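PDB 2Z5B: protein YPL144W from Saccharomyces cerevisiae, which forms a heterodimeric chaperone with IRC25 that binds proteasome precursors and promotes alpha-ring formation during assembly of the 20S proteasome. Local coordinates for residues Leu43-Gln49 / Tyr116-Leu122; Asp98-Met103 / His134-Leu138; Asp93-Met99 / Glu125-Val131. One frame throughout, in Å; residues are numbered along the deposited sequence.

Contact 1 of 3, residues Leu43-Gln49 / Tyr116-Leu122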
# COMPACT_ATOMS: atom_id res chain seq x y z
N LEU A 43 3.20 3.12 -6.88
CA LEU A 43 4.63 3.37 -6.98
C LEU A 43 5.18 3.62 -5.61
O LEU A 43 4.64 4.44 -4.85
CB LEU A 43 4.94 4.56 -7.91
CG LEU A 43 6.40 5.03 -7.96
CD1 LEU A 43 7.28 3.97 -8.59
CD2 LEU A 43 6.54 6.32 -8.74
N VAL A 44 6.23 2.87 -5.26
CA VAL A 44 7.03 3.21 -4.08
C VAL A 44 8.36 3.74 -4.62
O VAL A 44 9.01 3.08 -5.45
CB VAL A 44 7.25 1.99 -3.14
CG1 VAL A 44 8.04 2.42 -1.89
CG2 VAL A 44 5.90 1.37 -2.75
N VAL A 45 8.74 4.94 -4.19
CA VAL A 45 9.96 5.58 -4.71
C VAL A 45 10.74 6.29 -3.60
O VAL A 45 10.15 6.83 -2.68
CB VAL A 45 9.68 6.50 -5.95
CG1 VAL A 45 8.70 7.63 -5.61
CG2 VAL A 45 11.01 7.07 -6.55
N GLY A 46 12.06 6.21 -3.67
CA GLY A 46 12.92 6.86 -2.68
C GLY A 46 14.34 6.91 -3.20
O GLY A 46 14.63 6.41 -4.29
N PHE A 47 15.23 7.50 -2.41
CA PHE A 47 16.64 7.45 -2.72
C PHE A 47 17.19 6.07 -2.39
O PHE A 47 16.59 5.34 -1.61
CB PHE A 47 17.40 8.56 -1.98
CG PHE A 47 16.91 9.95 -2.29
CD1 PHE A 47 16.63 10.33 -3.59
CD2 PHE A 47 16.76 10.89 -1.28
CE1 PHE A 47 16.17 11.62 -3.89
CE2 PHE A 47 16.32 12.18 -1.56
CZ PHE A 47 16.02 12.53 -2.87
N LYS A 48 18.29 5.71 -3.02
CA LYS A 48 18.93 4.44 -2.74
C LYS A 48 20.28 4.67 -2.07
O LYS A 48 21.02 5.58 -2.43
CB LYS A 48 19.15 3.67 -4.04
CG LYS A 48 19.59 2.23 -3.82
CD LYS A 48 20.22 1.61 -5.05
CE LYS A 48 19.53 2.05 -6.31
NZ LYS A 48 18.04 2.04 -6.21
N GLN A 49 20.58 3.82 -1.09
CA GLN A 49 21.91 3.77 -0.49
C GLN A 49 22.55 2.41 -0.82
O GLN A 49 21.87 1.39 -0.84
CB GLN A 49 21.80 3.98 1.03
CG GLN A 49 23.07 3.70 1.83
CD GLN A 49 23.65 4.94 2.46
OE1 GLN A 49 23.43 5.21 3.65
NE2 GLN A 49 24.41 5.71 1.68
N TYR A 116 -1.38 5.28 -6.81
CA TYR A 116 -1.02 5.37 -5.42
C TYR A 116 0.49 5.58 -5.42
O TYR A 116 1.23 4.82 -6.05
CB TYR A 116 -1.34 4.08 -4.67
CG TYR A 116 -2.81 3.76 -4.55
CD1 TYR A 116 -3.52 3.21 -5.63
CD2 TYR A 116 -3.48 3.97 -3.35
CE1 TYR A 116 -4.86 2.90 -5.51
CE2 TYR A 116 -4.83 3.65 -3.23
CZ TYR A 116 -5.50 3.13 -4.32
OH TYR A 116 -6.83 2.82 -4.22
N VAL A 117 0.95 6.60 -4.70
CA VAL A 117 2.39 6.85 -4.63
C VAL A 117 2.88 6.88 -3.18
O VAL A 117 2.32 7.57 -2.34
CB VAL A 117 2.77 8.19 -5.32
CG1 VAL A 117 4.16 8.63 -4.96
CG2 VAL A 117 2.69 8.03 -6.82
N THR A 118 3.93 6.13 -2.90
CA THR A 118 4.61 6.25 -1.63
C THR A 118 5.95 6.92 -1.81
O THR A 118 6.72 6.49 -2.67
CB THR A 118 4.91 4.84 -1.05
OG1 THR A 118 3.67 4.17 -0.77
CG2 THR A 118 5.72 4.95 0.22
N TRP A 119 6.26 7.92 -0.97
CA TRP A 119 7.62 8.42 -0.89
C TRP A 119 8.30 7.76 0.31
O TRP A 119 7.85 7.86 1.44
CB TRP A 119 7.74 9.97 -0.86
CG TRP A 119 9.23 10.32 -0.82
CD1 TRP A 119 9.97 10.52 0.30
CD2 TRP A 119 10.14 10.39 -1.93
NE1 TRP A 119 11.29 10.74 -0.05
CE2 TRP A 119 11.42 10.66 -1.41
CE3 TRP A 119 9.99 10.26 -3.33
CZ2 TRP A 119 12.55 10.83 -2.23
CZ3 TRP A 119 11.11 10.41 -4.14
CH2 TRP A 119 12.37 10.70 -3.60
N SER A 120 9.36 7.01 0.00
CA SER A 120 10.15 6.26 0.97
C SER A 120 11.39 7.07 1.30
O SER A 120 12.18 7.38 0.41
CB SER A 120 10.55 4.91 0.35
OG SER A 120 11.56 4.27 1.13
N SER A 121 11.57 7.38 2.58
CA SER A 121 12.68 8.23 3.04
C SER A 121 13.78 7.42 3.70
O SER A 121 13.55 6.77 4.71
CB SER A 121 12.17 9.26 4.05
OG SER A 121 11.31 10.19 3.41
N LEU A 122 14.97 7.46 3.11
CA LEU A 122 16.15 6.91 3.77
C LEU A 122 16.30 7.49 5.19
O LEU A 122 15.96 8.65 5.42
CB LEU A 122 17.42 7.20 2.96
CG LEU A 122 17.64 6.43 1.65
CD1 LEU A 122 18.95 6.83 0.97
CD2 LEU A 122 17.59 4.90 1.85
O HOH W 1 2.82 2.98 -3.03
O HOH W 2 14.68 8.49 0.23
O HOH W 3 14.17 4.67 0.28
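Tyr116 O takes Leu43 N at 2.7 Å, the first rung of a parallel ladder. Val117 leans its CA-H on Leu43 O, and its side chain lies with those of Leu43, Val45 and Trp119 on the face covered by helices 94-111 and 134-149. Thr118 bonds the neighbouring strand through both its N-H and its carbonyl, giving its N-H to Leu43 O and receiving Val45 N on its O at 3.0 Å. On the other face its side chain lies alongside that of Val44, and a water joins Thr118 OG1 to Leu43 O; here Phe34 and Leu39 of the YLR021W chain pack on Val44 and Thr118.

Trp119 touches three residues of the other strand. With CG anti to the backbone N (chi1 -178°), the indole lies over that strand, and one face receives Gly46 CA in a CH-pi contact, 4.0 Å from the centroid of its six-membered ring. Glycine fits because a side chain here would run into Ser120 O. Val45 CG1 touches Trp119 CE3 at 3.7 Å, while the CZ2-CH2 edge points into the face of Phe47 in a T-shaped stack, planes at 83°. Ser120 N closes the ladder on Val45 O at 2.8 Å, nearly straight at 178°. Beyond it one water bridges Phe47 N, Ser120 O and Leu122 N. Leu122 lays CD1 against Phe47 CB at 3.8 Å. Strands 41-47 and 115-121 form the one parallel pair of a six-stranded, otherwise antiparallel sheet with helices over one face, an alpha/beta sandwich.

Contact 2 of 3, residues Asp98-Met103 / His134-Leu138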
# COMPACT_ATOMS: atom_id res chain seq x y z
N ASP A 98 4.83 17.73 -1.63
CA ASP A 98 4.89 18.22 -3.02
C ASP A 98 5.26 17.10 -3.97
O ASP A 98 4.62 16.91 -5.00
CB ASP A 98 5.90 19.38 -3.18
CG ASP A 98 5.37 20.70 -2.63
OD1 ASP A 98 4.20 20.74 -2.15
OD2 ASP A 98 6.14 21.69 -2.66
N MET A 99 6.31 16.37 -3.63
CA MET A 99 6.81 15.31 -4.50
C MET A 99 5.78 14.21 -4.72
O MET A 99 5.55 13.81 -5.87
CB MET A 99 8.10 14.70 -3.95
CG MET A 99 8.59 13.50 -4.74
SD MET A 99 8.89 13.90 -6.48
CE MET A 99 10.44 14.73 -6.22
N ALA A 100 5.20 13.72 -3.62
CA ALA A 100 4.21 12.63 -3.66
C ALA A 100 2.96 13.06 -4.40
O ALA A 100 2.40 12.30 -5.18
CB ALA A 100 3.86 12.19 -2.25
N ARG A 101 2.53 14.30 -4.15
CA ARG A 101 1.37 14.88 -4.84
C ARG A 101 1.61 14.97 -6.33
O ARG A 101 0.80 14.49 -7.10
CB ARG A 101 1.02 16.27 -4.29
CG ARG A 101 -0.14 16.95 -5.04
CD ARG A 101 -0.53 18.24 -4.32
NE ARG A 101 0.63 19.14 -4.09
CZ ARG A 101 1.10 20.04 -4.95
NH1 ARG A 101 0.55 20.20 -6.15
NH2 ARG A 101 2.14 20.78 -4.60
N HIS A 102 2.71 15.62 -6.72
CA HIS A 102 3.07 15.74 -8.13
C HIS A 102 3.21 14.40 -8.81
O HIS A 102 2.71 14.20 -9.92
CB HIS A 102 4.36 16.54 -8.32
CG HIS A 102 4.19 18.01 -8.10
ND1 HIS A 102 5.19 18.80 -7.58
CD2 HIS A 102 3.14 18.83 -8.33
CE1 HIS A 102 4.76 20.05 -7.48
NE2 HIS A 102 3.52 20.09 -7.94
N MET A 103 3.92 13.48 -8.15
CA MET A 103 4.11 12.13 -8.69
C MET A 103 2.80 11.45 -9.00
O MET A 103 2.58 11.01 -10.12
CB MET A 103 4.96 11.27 -7.76
CG MET A 103 5.43 9.96 -8.38
SD MET A 103 6.60 10.20 -9.72
CE MET A 103 8.08 10.56 -8.77
N HIS A 134 13.69 17.82 -8.03
CA HIS A 134 12.25 17.64 -8.19
C HIS A 134 11.84 17.18 -9.60
O HIS A 134 11.24 16.11 -9.74
CB HIS A 134 11.47 18.89 -7.75
CG HIS A 134 10.05 18.62 -7.37
ND1 HIS A 134 9.66 18.35 -6.07
CD2 HIS A 134 8.92 18.56 -8.11
CE1 HIS A 134 8.36 18.14 -6.04
NE2 HIS A 134 7.89 18.26 -7.26
N LEU A 135 12.18 17.96 -10.62
CA LEU A 135 11.80 17.66 -12.01
C LEU A 135 12.46 16.38 -12.54
O LEU A 135 11.83 15.59 -13.24
CB LEU A 135 12.15 18.84 -12.95
CG LEU A 135 11.92 18.66 -14.46
CD1 LEU A 135 10.46 18.85 -14.82
CD2 LEU A 135 12.78 19.63 -15.32
N TYR A 136 13.74 16.19 -12.22
CA TYR A 136 14.46 14.96 -12.58
C TYR A 136 13.74 13.73 -12.05
O TYR A 136 13.56 12.75 -12.78
CB TYR A 136 15.87 15.00 -12.00
CG TYR A 136 16.65 13.73 -12.21
CD1 TYR A 136 17.26 13.46 -13.43
CD2 TYR A 136 16.79 12.81 -11.18
CE1 TYR A 136 18.00 12.29 -13.63
CE2 TYR A 136 17.51 11.64 -11.37
CZ TYR A 136 18.12 11.40 -12.59
OH TYR A 136 18.84 10.24 -12.78
N ILE A 137 13.34 13.76 -10.78
CA ILE A 137 12.74 12.57 -10.16
C ILE A 137 11.42 12.23 -10.87
O ILE A 137 11.18 11.08 -11.24
CB ILE A 137 12.54 12.74 -8.64
CG1 ILE A 137 13.89 12.84 -7.91
CG2 ILE A 137 11.73 11.58 -8.07
CD1 ILE A 137 13.80 13.35 -6.48
N LEU A 138 10.57 13.23 -11.06
CA LEU A 138 9.32 13.02 -11.78
C LEU A 138 9.51 12.44 -13.19
O LEU A 138 8.88 11.43 -13.53
CB LEU A 138 8.49 14.30 -11.81
CG LEU A 138 8.08 14.91 -10.48
CD1 LEU A 138 7.59 16.37 -10.66
CD2 LEU A 138 6.99 14.07 -9.79
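Met99, His134 and Leu138 bury the most surface where helix 94-111 meets helix 134-149, their local axes 10.6 Å apart at closest and inclined at 39°. The side chains of Met99 and His134 run antiparallel alongside one another. The thioether, folded twice along its chain, brings methyl CE over one face of the imidazole, 4.0 Å from its centroid, with SD over the same ring; a flexible methionine can fold to follow this flat surface. The same CE meets Ile137 CD1 at 3.6 Å.

His134 extends with CG anti to its backbone N (chi1 -157°), reaching across to His102. Its NE2 lies 2.8 Å from His102 ND1 in a hydrogen bond whose donor may be either ring, and the imidazoles meet edge against edge, almost perpendicular at 89°, neither lying over the other. A leucine in place of His134 would probably leave His102 ND1 without this mate and take away the flat surface under the Met99 methyl.

Leu138 sends CD2 to helix 94-111, 3.5 Å from Met103 N and 3.8 Å from Met99 SD, and also touches His102 CB. Met103 folds its CE back onto Leu138 CD2 and Ile137 CG2; both methionines thus lie between the two helices. Beneath lies the sheet: Met99 and Ile137 rest on Trp119 of strand 115-121, while Met103 reaches Val117 there and Leu43 of strand 41-47.

Contact 3 of 3, residues Asp93-Met99 / Glu125-Val131; sequences DDRIRDM and EDPSMLV
Apolar packing joins Ile96 and Met99 to Leu130, which lays CD2 on the surface of helix 94-111 at Arg95 O, Ile96 CA and, 3.8 Å away, Met99 CB; Ile96 CD1 approaches Pro127 CG. Leucine suits this spot because its branched end reaches both helix 94-111 and the sheet, packing on Trp119 and Phe47.

A second kind of contact pairs a flat cation with a proline. Pro127 CB sits over the centre of one face of the Arg95 guanidinium, 3.7 Å from CZ, and the aliphatic part of the arginine runs on to Val131, where Arg95 CG touches Val131 CG2 at 3.6 Å. The guanidinium is held by Asp93, gripped side-on: Arg95 NE meets the syn lone pair of Asp93 OD1 at 3.1 Å and nearly straight (172°), and NH2 reaches OD2. The bend at chi3 (-70°) turns the head back to this carboxylate. Arg95 NH1 is near Asp126 OD1, 4.1 Å away and well out of the guanidinium plane, so charge attraction alone is likely.

Capping comes third. Asp93 OD1 also accepts from Arg95 N, making Asp93 the N-cap of helix 94-111, and Asp126 OD1 takes Ser128 N at 3.1 Å. Aspartate's short acceptor side chain suits both places. An N-capped helix 94-111 and the turn into helix 128-132 thus meet through Arg95, Pro127 and Leu130, a helix-helix junction on the sheet of the alpha/beta fold.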
# COMPACT_ATOMS: atom_id res chain seq x y z
N ASP A 93 5.88 17.78 6.18
CA ASP A 93 6.96 18.30 5.34
C ASP A 93 6.47 18.58 3.91
O ASP A 93 6.22 17.64 3.14
CB ASP A 93 8.12 17.31 5.33
CG ASP A 93 9.40 17.91 4.78
OD1 ASP A 93 9.32 18.85 3.98
OD2 ASP A 93 10.49 17.42 5.16
N ASP A 94 6.33 19.86 3.56
CA ASP A 94 5.90 20.28 2.21
C ASP A 94 6.77 19.70 1.09
O ASP A 94 6.28 19.44 0.00
CB ASP A 94 5.94 21.81 2.04
CG ASP A 94 5.02 22.56 2.99
OD1 ASP A 94 4.22 21.93 3.73
OD2 ASP A 94 5.09 23.81 2.99
N ARG A 95 8.08 19.56 1.36
CA ARG A 95 9.05 19.08 0.36
C ARG A 95 8.75 17.63 -0.05
O ARG A 95 8.86 17.28 -1.22
CB ARG A 95 10.48 19.17 0.92
CG ARG A 95 10.95 20.60 1.27
CD ARG A 95 12.28 20.57 2.02
NE ARG A 95 12.12 20.02 3.37
CZ ARG A 95 13.10 19.89 4.27
NH1 ARG A 95 14.33 20.29 3.99
NH2 ARG A 95 12.82 19.37 5.45
N ILE A 96 8.40 16.81 0.93
CA ILE A 96 7.95 15.43 0.68
C ILE A 96 6.54 15.42 0.07
O ILE A 96 6.34 14.78 -0.95
CB ILE A 96 8.01 14.57 1.97
CG1 ILE A 96 9.47 14.49 2.45
CG2 ILE A 96 7.44 13.16 1.70
CD1 ILE A 96 9.63 13.97 3.87
N ARG A 97 5.59 16.14 0.68
CA ARG A 97 4.20 16.21 0.17
C ARG A 97 4.09 16.66 -1.28
O ARG A 97 3.33 16.06 -2.08
CB ARG A 97 3.31 17.11 1.04
CG ARG A 97 1.81 16.75 0.97
CD ARG A 97 0.92 17.78 1.67
NE ARG A 97 1.44 18.11 2.99
CZ ARG A 97 2.07 19.24 3.30
NH1 ARG A 97 2.26 20.19 2.39
NH2 ARG A 97 2.51 19.41 4.54
N ASP A 98 4.83 17.73 -1.63
CA ASP A 98 4.89 18.22 -3.02
C ASP A 98 5.26 17.10 -3.97
O ASP A 98 4.62 16.91 -5.00
CB ASP A 98 5.90 19.38 -3.18
CG ASP A 98 5.37 20.70 -2.63
OD1 ASP A 98 4.20 20.74 -2.15
OD2 ASP A 98 6.14 21.69 -2.66
N MET A 99 6.31 16.37 -3.63
CA MET A 99 6.81 15.31 -4.50
C MET A 99 5.78 14.21 -4.72
O MET A 99 5.55 13.81 -5.87
CB MET A 99 8.10 14.70 -3.95
CG MET A 99 8.59 13.50 -4.74
SD MET A 99 8.89 13.90 -6.48
CE MET A 99 10.44 14.73 -6.22
N GLU A 125 17.99 10.78 4.72
CA GLU A 125 17.43 11.76 3.79
C GLU A 125 17.44 13.19 4.29
O GLU A 125 16.97 13.50 5.39
CB GLU A 125 15.99 11.37 3.47
CG GLU A 125 15.36 12.21 2.41
CD GLU A 125 13.97 11.74 2.17
OE1 GLU A 125 13.08 12.08 2.98
OE2 GLU A 125 13.78 10.97 1.20
N ASP A 126 17.95 14.07 3.43
CA ASP A 126 17.72 15.49 3.54
C ASP A 126 16.67 15.84 2.46
O ASP A 126 16.99 15.85 1.27
CB ASP A 126 19.05 16.22 3.28
CG ASP A 126 18.90 17.73 3.17
OD1 ASP A 126 17.81 18.26 3.46
OD2 ASP A 126 19.90 18.37 2.78
N PRO A 127 15.41 16.11 2.85
CA PRO A 127 14.41 16.40 1.81
C PRO A 127 14.68 17.63 0.89
O PRO A 127 13.98 17.77 -0.12
CB PRO A 127 13.11 16.59 2.59
CG PRO A 127 13.33 15.90 3.88
CD PRO A 127 14.81 16.14 4.19
N SER A 128 15.66 18.48 1.20
CA SER A 128 16.11 19.50 0.23
C SER A 128 16.54 18.90 -1.11
O SER A 128 16.46 19.57 -2.15
CB SER A 128 17.21 20.41 0.79
OG SER A 128 18.51 19.84 0.58
N MET A 129 17.01 17.65 -1.08
CA MET A 129 17.34 16.87 -2.28
C MET A 129 16.13 16.67 -3.20
O MET A 129 16.28 16.60 -4.41
CB MET A 129 17.89 15.50 -1.88
CG MET A 129 19.38 15.26 -2.11
SD MET A 129 19.73 13.49 -2.40
CE MET A 129 21.17 13.32 -1.34
N LEU A 130 14.94 16.55 -2.62
CA LEU A 130 13.71 16.39 -3.42
C LEU A 130 13.40 17.68 -4.16
O LEU A 130 12.98 17.66 -5.31
CB LEU A 130 12.52 16.00 -2.52
CG LEU A 130 12.42 14.53 -2.06
CD1 LEU A 130 13.44 14.21 -0.97
CD2 LEU A 130 11.03 14.22 -1.54
N VAL A 131 13.66 18.81 -3.50
CA VAL A 131 13.46 20.14 -4.10
C VAL A 131 14.44 20.36 -5.24
O VAL A 131 14.05 20.76 -6.34
CB VAL A 131 13.60 21.25 -3.03
CG1 VAL A 131 13.40 22.63 -3.64
CG2 VAL A 131 12.62 21.01 -1.90

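The three contacts make up one layered core: contact 1 supplies two neighbouring strands of the sheet, and contacts 2 and 3 join helices lying against it. Each helical contact has its centre about 11 Å from that of contact 1, and the two are about 9 Å apart, sharing Asp98 and Met99 on helix 94-111. Trp119 is common ground, with CE3 3.8 Å from Met99 CG and CE2 3.6 Å from Leu130 CD2, while its NE1 probably donates to Glu125 OE2 at 2.8 Å. Phe47 likewise meets both helical contacts, through Ile137 of contact 2 and Leu130 of contact 3. The opposite face of contact 1 meets the YLR021W chain, whereas contacts 2 and 3 touch no other chain of the assembly.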